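Local coordinates for protein 5-formaminoimidazole-4-carboxamide-1-(beta)-D-ribofuranosyl 5'-monophosphate synthetase (PDB 2R7L) that catalyses the ATP- and formate-dependent, folate-free formylation of AICAR to FAICAR in purine biosynthesis, working as a hexamer built from two trimers, at residues A[262-267]-A[302-307]; A[116-121]-A[311-316]; A[214-219]-A[347-352]; A[129-134]-A[279-284]. One frame throughout, in Å; residues are numbered along the deposited sequence.

Contact 1. Residues A[262-267]-A[302-307]; sequences VIRESL and ENLELV. With AMZ (aminoimidazole 4-carboxamide ribonucleotide), chain F.
Leu304 lays its CD1 methyl over one face of the Arg264 guanidinium, 3.6 Å above the plane and displaced toward the rim, so NH1 is the nearest atom, 3.7 Å from CD1. The two side chains meet at about a right angle, and the contact is apolar on a flat cation. The Arg264 chain runs extended, with CG opposite the backbone N (chi1 -179°), and this carries the guanidinium out to the phosphate of the bound aminoimidazole carboxamide ribonucleotide. There NE gives a nearly straight bond to OP2 of the nucleotide (2.8 Å, N-H...O 172°), OP2 lying in the guanidinium plane. NH2 also points to O4 and Ser266 OG to OP2, but both separations are too short to be trusted in detail. Here the end of strand 253-263 and the short 3-10 segment after it meet the loop leading into strand 306-312 of the ATP-grasp sheet, at the interface with a second subunit: Arg264 NH1 bonds Ile255 O of that chain, whose Ser94 and Asn258 also hold the nucleotide. Replacing Arg264 with a leucine would probably leave the phosphate without its guanidinium mate and Ile255 O of the second subunit without this donor. Leu267 packs against Leu304, its CD2 4.0 Å from Leu304 CB, the side chains again crossing at about a right angle. Further along, Ile263 and Leu306 reach toward each other tip to tip, CD1 to CD1 at 4.0 Å. Gln270 of helix 268-285 ties down the facing loop, bonding Leu304 O and Leu306 N.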
# COMPACT_ATOMS: atom_id res chain seq x y z
N VAL A 262 18.14 -14.47 -9.71
CA VAL A 262 17.72 -13.78 -10.91
C VAL A 262 18.76 -14.09 -11.97
O VAL A 262 19.90 -14.38 -11.64
CB VAL A 262 17.62 -12.23 -10.73
CG1 VAL A 262 16.48 -11.86 -9.77
CG2 VAL A 262 18.94 -11.63 -10.27
N ILE A 263 18.36 -14.04 -13.23
CA ILE A 263 19.27 -14.35 -14.31
C ILE A 263 19.86 -13.07 -14.89
O ILE A 263 19.31 -11.99 -14.72
CB ILE A 263 18.55 -15.14 -15.42
CG1 ILE A 263 19.54 -16.01 -16.21
CG2 ILE A 263 17.78 -14.20 -16.34
CD1 ILE A 263 18.86 -17.05 -17.11
N ARG A 264 21.00 -13.21 -15.57
CA ARG A 264 21.62 -12.13 -16.33
C ARG A 264 20.58 -11.62 -17.33
O ARG A 264 19.99 -12.42 -18.07
CB ARG A 264 22.84 -12.68 -17.06
CG ARG A 264 23.63 -11.71 -17.89
CD ARG A 264 24.93 -12.41 -18.29
NE ARG A 264 25.72 -11.66 -19.25
CZ ARG A 264 26.97 -11.99 -19.60
NH1 ARG A 264 27.56 -13.03 -19.04
NH2 ARG A 264 27.62 -11.27 -20.49
N GLU A 265 20.36 -10.31 -17.36
CA GLU A 265 19.21 -9.76 -18.09
C GLU A 265 19.26 -10.05 -19.60
O GLU A 265 18.24 -10.33 -20.21
CB GLU A 265 19.02 -8.26 -17.82
CG GLU A 265 17.65 -7.71 -18.25
CD GLU A 265 17.47 -6.24 -17.91
OE1 GLU A 265 17.36 -5.91 -16.70
OE2 GLU A 265 17.42 -5.40 -18.84
N SER A 266 20.46 -9.98 -20.19
CA SER A 266 20.63 -10.31 -21.61
C SER A 266 20.15 -11.71 -21.98
O SER A 266 20.03 -12.04 -23.16
CB SER A 266 22.09 -10.13 -22.04
OG SER A 266 22.98 -10.82 -21.16
N LEU A 267 19.84 -12.54 -20.98
CA LEU A 267 19.42 -13.92 -21.24
C LEU A 267 17.91 -14.09 -21.21
O LEU A 267 17.40 -15.19 -21.44
CB LEU A 267 20.06 -14.88 -20.23
CG LEU A 267 21.58 -15.06 -20.26
CD1 LEU A 267 22.04 -16.02 -19.17
CD2 LEU A 267 22.02 -15.54 -21.63
N GLU A 302 28.62 -22.63 -19.43
CA GLU A 302 29.53 -21.50 -19.54
C GLU A 302 29.38 -20.76 -20.87
O GLU A 302 29.89 -19.65 -21.04
CB GLU A 302 30.98 -21.94 -19.34
CG GLU A 302 31.46 -22.98 -20.34
CD GLU A 302 32.95 -23.22 -20.23
OE1 GLU A 302 33.50 -23.13 -19.11
OE2 GLU A 302 33.58 -23.49 -21.27
N ASN A 303 28.70 -21.38 -21.82
CA ASN A 303 28.41 -20.74 -23.10
C ASN A 303 27.09 -19.96 -23.09
O ASN A 303 26.61 -19.52 -24.14
CB ASN A 303 28.41 -21.77 -24.22
CG ASN A 303 29.80 -22.25 -24.56
OD1 ASN A 303 30.75 -21.46 -24.61
ND2 ASN A 303 29.94 -23.55 -24.79
N LEU A 304 26.52 -19.80 -21.90
CA LEU A 304 25.28 -19.05 -21.70
C LEU A 304 24.11 -19.67 -22.43
O LEU A 304 23.26 -18.97 -22.98
CB LEU A 304 25.46 -17.58 -22.09
CG LEU A 304 26.47 -16.81 -21.23
CD1 LEU A 304 26.61 -15.37 -21.68
CD2 LEU A 304 26.08 -16.87 -19.77
N GLU A 305 24.06 -21.00 -22.43
CA GLU A 305 22.96 -21.73 -23.03
C GLU A 305 22.24 -22.44 -21.92
O GLU A 305 22.87 -23.11 -21.10
CB GLU A 305 23.46 -22.76 -24.03
CG GLU A 305 24.37 -22.21 -25.11
CD GLU A 305 25.06 -23.31 -25.91
OE1 GLU A 305 25.14 -24.46 -25.42
OE2 GLU A 305 25.53 -23.03 -27.04
N LEU A 306 20.91 -22.29 -21.88
CA LEU A 306 20.11 -22.95 -20.87
C LEU A 306 19.73 -24.35 -21.35
O LEU A 306 19.13 -24.51 -22.40
CB LEU A 306 18.87 -22.12 -20.53
CG LEU A 306 19.13 -20.83 -19.72
CD1 LEU A 306 17.97 -19.86 -19.87
CD2 LEU A 306 19.37 -21.17 -18.25
N VAL A 307 20.10 -25.36 -20.56
CA VAL A 307 19.81 -26.74 -20.90
C VAL A 307 18.78 -27.25 -19.92
O VAL A 307 19.01 -27.25 -18.71
CB VAL A 307 21.10 -27.63 -20.82
CG1 VAL A 307 20.79 -29.08 -21.16
CG2 VAL A 307 22.18 -27.10 -21.75
O5 AMZ F . 23.98 -9.97 -13.32
C6 AMZ F . 25.11 -9.47 -13.28
N2 AMZ F . 25.85 -9.39 -12.18
C3A AMZ F . 25.75 -8.90 -14.53
C7A AMZ F . 27.04 -8.42 -14.67
N3 AMZ F . 27.98 -8.35 -13.72
N1 AMZ F . 25.15 -8.79 -15.71
C5 AMZ F . 26.03 -8.25 -16.56
N AMZ F . 27.19 -8.03 -15.92
C1 AMZ F . 28.41 -7.43 -16.50
C2 AMZ F . 29.33 -8.47 -17.14
C3 AMZ F . 29.04 -8.34 -18.62
O2 AMZ F . 30.24 -8.55 -19.36
O1 AMZ F . 30.68 -8.07 -16.87
O AMZ F . 27.92 -6.58 -17.56
C AMZ F . 28.64 -6.88 -18.76
C4 AMZ F . 27.65 -6.66 -19.93
O3 AMZ F . 26.50 -7.48 -19.75
P AMZ F . 25.89 -8.25 -21.00
OP1 AMZ F . 25.33 -7.37 -22.06
O4 AMZ F . 27.06 -9.17 -21.61
OP2 AMZ F . 24.77 -9.27 -20.43

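Contact 2. Residues A[116-121]-A[311-316]; sequences RRILRW and MSARVD
Ala313 pushes its CB against Ile118 at two points, 3.8 Å from Ile118 CG2 and 3.8 Å from Ile118 O, and this is the close-packed heart of the contact. The backbones come near enough for it, Leu119 CA lying 6.0 Å from Ala313 CA. Beside it Leu119 CD2 rests on the aliphatic root of Arg314, 3.7 Å from CG, the two side chains crossing at about a right angle. The Arg314 chain makes that possible by folding: CG sits between the backbone N and the carbonyl carbon (chi1 35°), and a second bend at chi2 takes the guanidinium to Glu122. Segment 311-316 is the end of strand 306-312, an edge of the five-stranded antiparallel ATP-grasp sheet, and the turn after it; Glu310, just upstream, is a predicted magnesium ligand. The loop 116-121 leads into helix 125-135. Toward the looser, partly exposed side the contact becomes polar and is held from outside the segments. Glu122 pairs through OE1 with Arg314 NE and through OE2 accepts Ala313 N, so one carboxylate grips both residues. Arg314 NH2 bonds Val315 O (3.0 Å) nearly in the guanidinium plane, although the donor is tilted 32° from the carbonyl plane. A serine at Arg314 would probably strip Leu119 CD2 of its CG support and leave Glu122 OE1 without its cation. The same arginine touches His27, an AICAR-binding residue, and lies about 5 Å, nearest atoms, from the bound AICAR, while Trp121 turns its ring away toward Leu127, Leu131 and Val286.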
# COMPACT_ATOMS: atom_id res chain seq x y z
N ARG A 116 -5.80 -30.91 -18.00
CA ARG A 116 -5.80 -32.20 -17.34
C ARG A 116 -5.01 -33.28 -18.09
O ARG A 116 -4.34 -34.11 -17.48
CB ARG A 116 -7.24 -32.67 -17.17
CG ARG A 116 -7.47 -33.63 -16.03
CD ARG A 116 -8.91 -34.07 -16.05
NE ARG A 116 -9.38 -34.47 -14.72
CZ ARG A 116 -10.18 -33.73 -13.97
NH1 ARG A 116 -10.62 -32.56 -14.41
NH2 ARG A 116 -10.55 -34.17 -12.77
N ARG A 117 -5.12 -33.27 -19.42
CA ARG A 117 -4.47 -34.28 -20.25
C ARG A 117 -2.95 -34.18 -20.18
O ARG A 117 -2.25 -35.19 -20.22
CB ARG A 117 -4.93 -34.14 -21.71
CG ARG A 117 -6.43 -34.31 -21.96
CD ARG A 117 -6.88 -35.78 -21.88
NE ARG A 117 -7.45 -36.11 -20.58
CZ ARG A 117 -7.93 -37.30 -20.24
NH1 ARG A 117 -7.91 -38.30 -21.12
NH2 ARG A 117 -8.42 -37.50 -19.03
N ILE A 118 -2.44 -32.96 -20.06
CA ILE A 118 -1.01 -32.71 -20.17
C ILE A 118 -0.23 -33.08 -18.91
O ILE A 118 0.99 -33.09 -18.91
CB ILE A 118 -0.72 -31.25 -20.59
CG1 ILE A 118 0.59 -31.18 -21.36
CG2 ILE A 118 -0.73 -30.31 -19.39
CD1 ILE A 118 0.96 -29.80 -21.80
N LEU A 119 -0.94 -33.42 -17.84
CA LEU A 119 -0.28 -33.83 -16.62
C LEU A 119 0.44 -35.16 -16.83
O LEU A 119 1.34 -35.52 -16.07
CB LEU A 119 -1.29 -33.94 -15.47
CG LEU A 119 -2.01 -32.66 -15.04
CD1 LEU A 119 -2.92 -32.92 -13.84
CD2 LEU A 119 -1.03 -31.54 -14.72
N ARG A 120 0.03 -35.88 -17.86
CA ARG A 120 0.61 -37.18 -18.17
C ARG A 120 1.93 -37.00 -18.91
O ARG A 120 2.84 -37.81 -18.78
CB ARG A 120 -0.36 -38.02 -19.00
CG ARG A 120 -0.21 -39.50 -18.75
CD ARG A 120 -1.23 -40.30 -19.53
NE ARG A 120 -2.37 -40.74 -18.73
CZ ARG A 120 -2.28 -41.41 -17.58
NH1 ARG A 120 -3.38 -41.79 -16.95
NH2 ARG A 120 -1.10 -41.70 -17.06
N TRP A 121 2.03 -35.91 -19.67
CA TRP A 121 3.26 -35.59 -20.38
C TRP A 121 4.38 -35.10 -19.46
O TRP A 121 5.52 -34.93 -19.91
CB TRP A 121 2.97 -34.58 -21.48
CG TRP A 121 2.27 -35.18 -22.65
CD1 TRP A 121 1.04 -35.79 -22.66
CD2 TRP A 121 2.74 -35.23 -24.00
NE1 TRP A 121 0.73 -36.22 -23.93
CE2 TRP A 121 1.76 -35.88 -24.77
CE3 TRP A 121 3.91 -34.78 -24.63
CZ2 TRP A 121 1.91 -36.10 -26.14
CZ3 TRP A 121 4.05 -34.99 -25.99
CH2 TRP A 121 3.06 -35.65 -26.73
N MET A 311 11.02 -30.54 -16.40
CA MET A 311 9.94 -29.59 -16.55
C MET A 311 8.69 -30.05 -15.81
O MET A 311 8.56 -31.23 -15.48
CB MET A 311 9.60 -29.39 -18.03
CG MET A 311 8.93 -30.59 -18.65
SD MET A 311 7.93 -30.14 -20.09
CE MET A 311 6.40 -29.67 -19.29
N SER A 312 7.79 -29.11 -15.56
CA SER A 312 6.48 -29.42 -14.97
C SER A 312 5.40 -28.77 -15.83
O SER A 312 5.65 -27.77 -16.50
CB SER A 312 6.40 -28.91 -13.54
OG SER A 312 7.50 -29.37 -12.78
N ALA A 313 4.20 -29.35 -15.80
CA ALA A 313 3.10 -28.85 -16.62
C ALA A 313 2.07 -28.17 -15.73
O ALA A 313 1.05 -27.67 -16.20
CB ALA A 313 2.48 -29.98 -17.41
N ARG A 314 2.35 -28.19 -14.43
CA ARG A 314 1.58 -27.42 -13.47
C ARG A 314 2.54 -26.67 -12.55
O ARG A 314 3.70 -26.48 -12.90
CB ARG A 314 0.63 -28.33 -12.68
CG ARG A 314 1.18 -29.71 -12.41
CD ARG A 314 2.30 -29.65 -11.42
NE ARG A 314 2.97 -30.94 -11.30
CZ ARG A 314 3.93 -31.19 -10.42
NH1 ARG A 314 4.48 -32.40 -10.38
NH2 ARG A 314 4.33 -30.24 -9.59
N VAL A 315 2.07 -26.23 -11.39
CA VAL A 315 2.90 -25.39 -10.53
C VAL A 315 4.05 -26.19 -9.91
O VAL A 315 3.83 -27.28 -9.38
CB VAL A 315 2.05 -24.68 -9.44
CG1 VAL A 315 1.46 -25.69 -8.45
CG2 VAL A 315 2.87 -23.60 -8.73
N ASP A 316 5.26 -25.66 -10.02
CA ASP A 316 6.46 -26.27 -9.44
C ASP A 316 6.71 -25.77 -8.01
O ASP A 316 6.43 -24.61 -7.69
CB ASP A 316 7.68 -25.98 -10.32
CG ASP A 316 8.98 -26.53 -9.73
OD1 ASP A 316 9.39 -27.64 -10.12
OD2 ASP A 316 9.58 -25.85 -8.86

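Contact 3. Residues A[214-219]-A[347-352]; sequences SPLKDE and IKMALQ
Leu216 stands on the loop of a beta hairpin that joins strands 205-214 and 219-230, and from there it meets Met349 and Ala350 on helix 339-353. Two backbone bonds close the hairpin, Ser214 N to Glu219 O and Glu219 N to Ser214 O, and a G1 beta bulge is formed where Asp218 and Glu219 both face Ser214. An ST motif stiffens the loop: Ser214 OG accepts Lys217 N at 3.0 Å (154°). The Leu216 side chain can be traced outward. Its CB points to the helix, yet stays 4.7 Å from Met349 CE, its nearest atom there. CG lies opposite the carbonyl carbon (chi1 -46°), and from it the two methyls go on to the helix surface. CD1 does most of the work, packing 3.7 Å from Met349 CB and 3.8 Å from the backbone Ala350 N. CD2 is more loosely placed, 4.4 Å from Ala350 CB. The Leu216 and Met349 side chains cross obliquely. A third subunit helps to cover this small apolar patch: its Leu353 packs on both Leu216 and Met349, so the hairpin, the helix and the neighbouring chain share one interface. The contact lies away from the substrate, nucleotide and metal sites, and joins the hairpin to helix 339-353. Met349 bends at chi3 (60°), which brings its CE back to 4.0 Å from Leu216 CD1.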
# COMPACT_ATOMS: atom_id res chain seq x y z
N SER A 214 -1.19 -17.47 -20.01
CA SER A 214 -2.55 -16.99 -19.86
C SER A 214 -3.32 -17.26 -21.15
O SER A 214 -3.04 -16.63 -22.16
CB SER A 214 -2.55 -15.49 -19.59
OG SER A 214 -3.86 -14.99 -19.70
N PRO A 215 -4.28 -18.19 -21.10
CA PRO A 215 -5.14 -18.50 -22.24
C PRO A 215 -6.04 -17.32 -22.59
O PRO A 215 -6.40 -17.14 -23.76
CB PRO A 215 -5.99 -19.68 -21.75
CG PRO A 215 -5.42 -20.10 -20.45
CD PRO A 215 -4.62 -18.98 -19.91
N LEU A 216 -6.39 -16.52 -21.58
CA LEU A 216 -7.21 -15.32 -21.80
C LEU A 216 -6.43 -14.28 -22.60
O LEU A 216 -6.99 -13.64 -23.49
CB LEU A 216 -7.68 -14.72 -20.48
CG LEU A 216 -8.27 -15.64 -19.41
CD1 LEU A 216 -8.83 -14.81 -18.27
CD2 LEU A 216 -9.34 -16.56 -19.98
N LYS A 217 -5.16 -14.11 -22.28
CA LYS A 217 -4.34 -13.11 -22.96
C LYS A 217 -3.51 -13.69 -24.11
O LYS A 217 -2.89 -12.95 -24.87
CB LYS A 217 -3.40 -12.40 -21.98
CG LYS A 217 -4.12 -11.57 -20.93
CD LYS A 217 -3.15 -10.65 -20.21
CE LYS A 217 -2.18 -11.42 -19.33
NZ LYS A 217 -1.33 -10.51 -18.51
N ASP A 218 -3.50 -15.02 -24.21
CA ASP A 218 -2.60 -15.73 -25.13
C ASP A 218 -1.17 -15.22 -24.98
O ASP A 218 -0.58 -14.69 -25.92
CB ASP A 218 -3.05 -15.59 -26.58
CG ASP A 218 -2.27 -16.50 -27.52
OD1 ASP A 218 -1.92 -17.62 -27.08
OD2 ASP A 218 -2.02 -16.09 -28.67
N GLU A 219 -0.62 -15.37 -23.78
CA GLU A 219 0.68 -14.81 -23.47
C GLU A 219 1.42 -15.68 -22.46
O GLU A 219 0.81 -16.20 -21.51
CB GLU A 219 0.52 -13.39 -22.92
CG GLU A 219 1.81 -12.58 -22.86
CD GLU A 219 1.74 -11.48 -21.81
OE1 GLU A 219 2.65 -10.62 -21.77
OE2 GLU A 219 0.78 -11.47 -21.01
N ILE A 347 -8.37 -17.18 -12.69
CA ILE A 347 -9.68 -17.74 -12.36
C ILE A 347 -10.71 -16.61 -12.21
O ILE A 347 -11.79 -16.67 -12.81
CB ILE A 347 -9.63 -18.64 -11.12
CG1 ILE A 347 -8.73 -19.86 -11.39
CG2 ILE A 347 -11.02 -19.10 -10.74
CD1 ILE A 347 -8.55 -20.81 -10.20
N LYS A 348 -10.36 -15.58 -11.44
CA LYS A 348 -11.21 -14.40 -11.26
C LYS A 348 -11.63 -13.83 -12.61
O LYS A 348 -12.81 -13.78 -12.92
CB LYS A 348 -10.47 -13.34 -10.44
CG LYS A 348 -11.35 -12.24 -9.87
CD LYS A 348 -10.50 -11.16 -9.23
CE LYS A 348 -11.28 -10.36 -8.22
NZ LYS A 348 -10.38 -9.55 -7.34
N MET A 349 -10.65 -13.43 -13.41
CA MET A 349 -10.90 -12.88 -14.74
C MET A 349 -11.72 -13.78 -15.66
O MET A 349 -12.52 -13.28 -16.46
CB MET A 349 -9.58 -12.54 -15.42
CG MET A 349 -9.09 -11.15 -15.13
SD MET A 349 -7.64 -10.76 -16.14
CE MET A 349 -8.30 -10.92 -17.80
N ALA A 350 -11.49 -15.09 -15.58
CA ALA A 350 -12.22 -16.02 -16.43
C ALA A 350 -13.70 -16.02 -16.04
O ALA A 350 -14.57 -15.92 -16.91
CB ALA A 350 -11.63 -17.42 -16.32
N LEU A 351 -13.98 -16.13 -14.75
CA LEU A 351 -15.35 -16.04 -14.24
C LEU A 351 -16.05 -14.74 -14.67
O LEU A 351 -17.21 -14.76 -15.06
CB LEU A 351 -15.36 -16.15 -12.72
CG LEU A 351 -15.07 -17.54 -12.17
CD1 LEU A 351 -14.81 -17.48 -10.67
CD2 LEU A 351 -16.23 -18.47 -12.50
N GLN A 352 -15.33 -13.62 -14.59
CA GLN A 352 -15.88 -12.32 -14.94
C GLN A 352 -16.14 -12.15 -16.44
O GLN A 352 -17.03 -11.38 -16.84
CB GLN A 352 -14.95 -11.20 -14.48
CG GLN A 352 -14.89 -10.99 -12.98
CD GLN A 352 -13.93 -9.88 -12.59
OE1 GLN A 352 -13.24 -9.31 -13.43
NE2 GLN A 352 -13.88 -9.57 -11.29

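Contact 4. Residues A[129-134]-A[279-284]; sequences GKLLRE and VAKAKE
Lys281 NZ makes the shortest trustworthy polar bond here, 3.0 Å to Glu284 OE1, a salt bridge one helical turn along its own helix that meets the carboxylate on the syn side, 29° out of its plane. The chain leading to it is what touches helix 125-135. Bends at chi2 (63°) and chi3 fold the lysine against the CB and backbone carbonyl of Glu134: CG lies 4.0 Å from Glu134 CB, and CE comes within 3.2 Å of Glu134 O, a close carbon-to-carbonyl approach. The two side chains cross at about a right angle. Deeper in, Leu131 CD1 settles against the small residue Ala282, 4.1 Å from its CB and 4.0 Å from its N. This is a helix-on-helix packing within the ATP-grasp region: the axes of the two short segments approach to 9.3 Å, and their N-to-C directions make an angle of 126°, with Leu131 also resting on Leu278 and on Met311 of the sheet. Alanine here lets the leucine methyl approach the helix backbone. Glu134 itself is turned to Lys130, although the very short separation there makes that bond doubtful. Its OE1 remains 4.7 Å from Lys281 NZ, too far to pair, though the opposite charges probably still attract. The join is therefore apolar inside and polar toward its partly exposed side, where the ammonium, held by Glu284, would probably offset some negative charge of Glu134.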
# COMPACT_ATOMS: atom_id res chain seq x y z
N GLY A 129 10.48 -35.60 -23.05
CA GLY A 129 11.59 -35.44 -23.98
C GLY A 129 11.11 -35.18 -25.40
O GLY A 129 11.70 -34.40 -26.14
N LYS A 130 10.02 -35.85 -25.77
CA LYS A 130 9.38 -35.63 -27.06
C LYS A 130 8.97 -34.17 -27.17
O LYS A 130 9.30 -33.49 -28.15
CB LYS A 130 8.15 -36.54 -27.19
CG LYS A 130 7.38 -36.40 -28.50
CD LYS A 130 6.34 -37.51 -28.62
CE LYS A 130 5.44 -37.31 -29.84
NZ LYS A 130 6.22 -37.11 -31.09
N LEU A 131 8.26 -33.69 -26.16
CA LEU A 131 7.81 -32.30 -26.11
C LEU A 131 8.97 -31.30 -26.23
O LEU A 131 8.95 -30.41 -27.09
CB LEU A 131 7.01 -32.06 -24.83
CG LEU A 131 6.45 -30.66 -24.54
CD1 LEU A 131 5.76 -30.05 -25.76
CD2 LEU A 131 5.49 -30.75 -23.37
N LEU A 132 9.97 -31.46 -25.37
CA LEU A 132 11.10 -30.53 -25.31
C LEU A 132 11.94 -30.59 -26.56
O LEU A 132 12.42 -29.56 -27.05
CB LEU A 132 11.97 -30.84 -24.10
CG LEU A 132 11.30 -30.67 -22.73
CD1 LEU A 132 12.10 -31.38 -21.65
CD2 LEU A 132 11.09 -29.19 -22.39
N ARG A 133 12.14 -31.80 -27.08
CA ARG A 133 12.88 -32.00 -28.32
C ARG A 133 12.14 -31.36 -29.48
O ARG A 133 12.73 -30.61 -30.26
CB ARG A 133 13.10 -33.50 -28.57
CG ARG A 133 13.46 -33.86 -30.01
CD ARG A 133 13.90 -35.32 -30.15
NE ARG A 133 12.98 -36.27 -29.52
CZ ARG A 133 11.90 -36.77 -30.12
NH1 ARG A 133 11.60 -36.42 -31.37
NH2 ARG A 133 11.12 -37.63 -29.47
N GLU A 134 10.85 -31.64 -29.58
CA GLU A 134 10.03 -31.09 -30.66
C GLU A 134 9.83 -29.58 -30.55
O GLU A 134 9.75 -28.88 -31.57
CB GLU A 134 8.69 -31.80 -30.73
CG GLU A 134 8.79 -33.25 -31.17
CD GLU A 134 7.49 -33.77 -31.74
OE1 GLU A 134 6.92 -33.09 -32.63
OE2 GLU A 134 7.05 -34.85 -31.30
N VAL A 279 5.26 -23.70 -25.37
CA VAL A 279 3.83 -23.44 -25.43
C VAL A 279 3.25 -23.70 -26.83
O VAL A 279 2.22 -24.35 -26.96
CB VAL A 279 3.51 -22.00 -24.93
CG1 VAL A 279 2.28 -21.42 -25.63
CG2 VAL A 279 3.35 -22.00 -23.42
N ALA A 280 3.94 -23.20 -27.85
CA ALA A 280 3.51 -23.38 -29.23
C ALA A 280 3.44 -24.85 -29.63
O ALA A 280 2.53 -25.26 -30.35
CB ALA A 280 4.41 -22.59 -30.18
N LYS A 281 4.40 -25.66 -29.17
CA LYS A 281 4.39 -27.08 -29.51
C LYS A 281 3.36 -27.86 -28.71
O LYS A 281 2.73 -28.77 -29.24
CB LYS A 281 5.79 -27.71 -29.34
CG LYS A 281 5.87 -29.17 -29.81
CD LYS A 281 5.59 -29.34 -31.32
CE LYS A 281 6.59 -28.54 -32.16
NZ LYS A 281 6.25 -28.50 -33.62
N ALA A 282 3.20 -27.52 -27.43
CA ALA A 282 2.25 -28.23 -26.57
C ALA A 282 0.81 -28.00 -27.04
O ALA A 282 -0.08 -28.82 -26.77
CB ALA A 282 2.42 -27.81 -25.13
N LYS A 283 0.58 -26.89 -27.73
CA LYS A 283 -0.72 -26.64 -28.34
C LYS A 283 -1.02 -27.70 -29.40
O LYS A 283 -2.13 -28.23 -29.46
CB LYS A 283 -0.76 -25.24 -28.97
CG LYS A 283 -1.01 -24.12 -27.97
CD LYS A 283 -0.90 -22.76 -28.63
CE LYS A 283 -1.30 -21.65 -27.66
NZ LYS A 283 -0.66 -20.37 -28.03
N GLU A 284 -0.02 -28.02 -30.22
CA GLU A 284 -0.14 -29.04 -31.26
C GLU A 284 -0.24 -30.45 -30.69
O GLU A 284 -1.08 -31.24 -31.11
CB GLU A 284 1.05 -28.97 -32.22
CG GLU A 284 1.23 -27.65 -32.93
CD GLU A 284 2.53 -27.59 -33.70
OE1 GLU A 284 3.26 -28.60 -33.69
OE2 GLU A 284 2.83 -26.54 -34.30

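Overall arrangement
Contacts 2 and 4 form the compact middle, their centres about 12 Å apart: Met311 packs on Leu131 and Leu132, Trp121 on Leu131, and Ile118 on Ala282. Contact 1 lies about 25 Å, centre to centre, from contact 2 at the other end of strand 306-312, and helix 268-285 leads from it to contact 4. Contact 3, centred about 22 Å from contact 4 and about 30 Å from contact 1, joins contact 4 through the Asp218–Lys283 salt bridge. Along the chain the segments run 116-121, 129-134, 214-219, 262-267, 279-284, 302-307, 311-316 and 347-352. The sheet and its hairpin thus span from a nucleotide site shared with a second subunit to packing against a third subunit at helix 339-353.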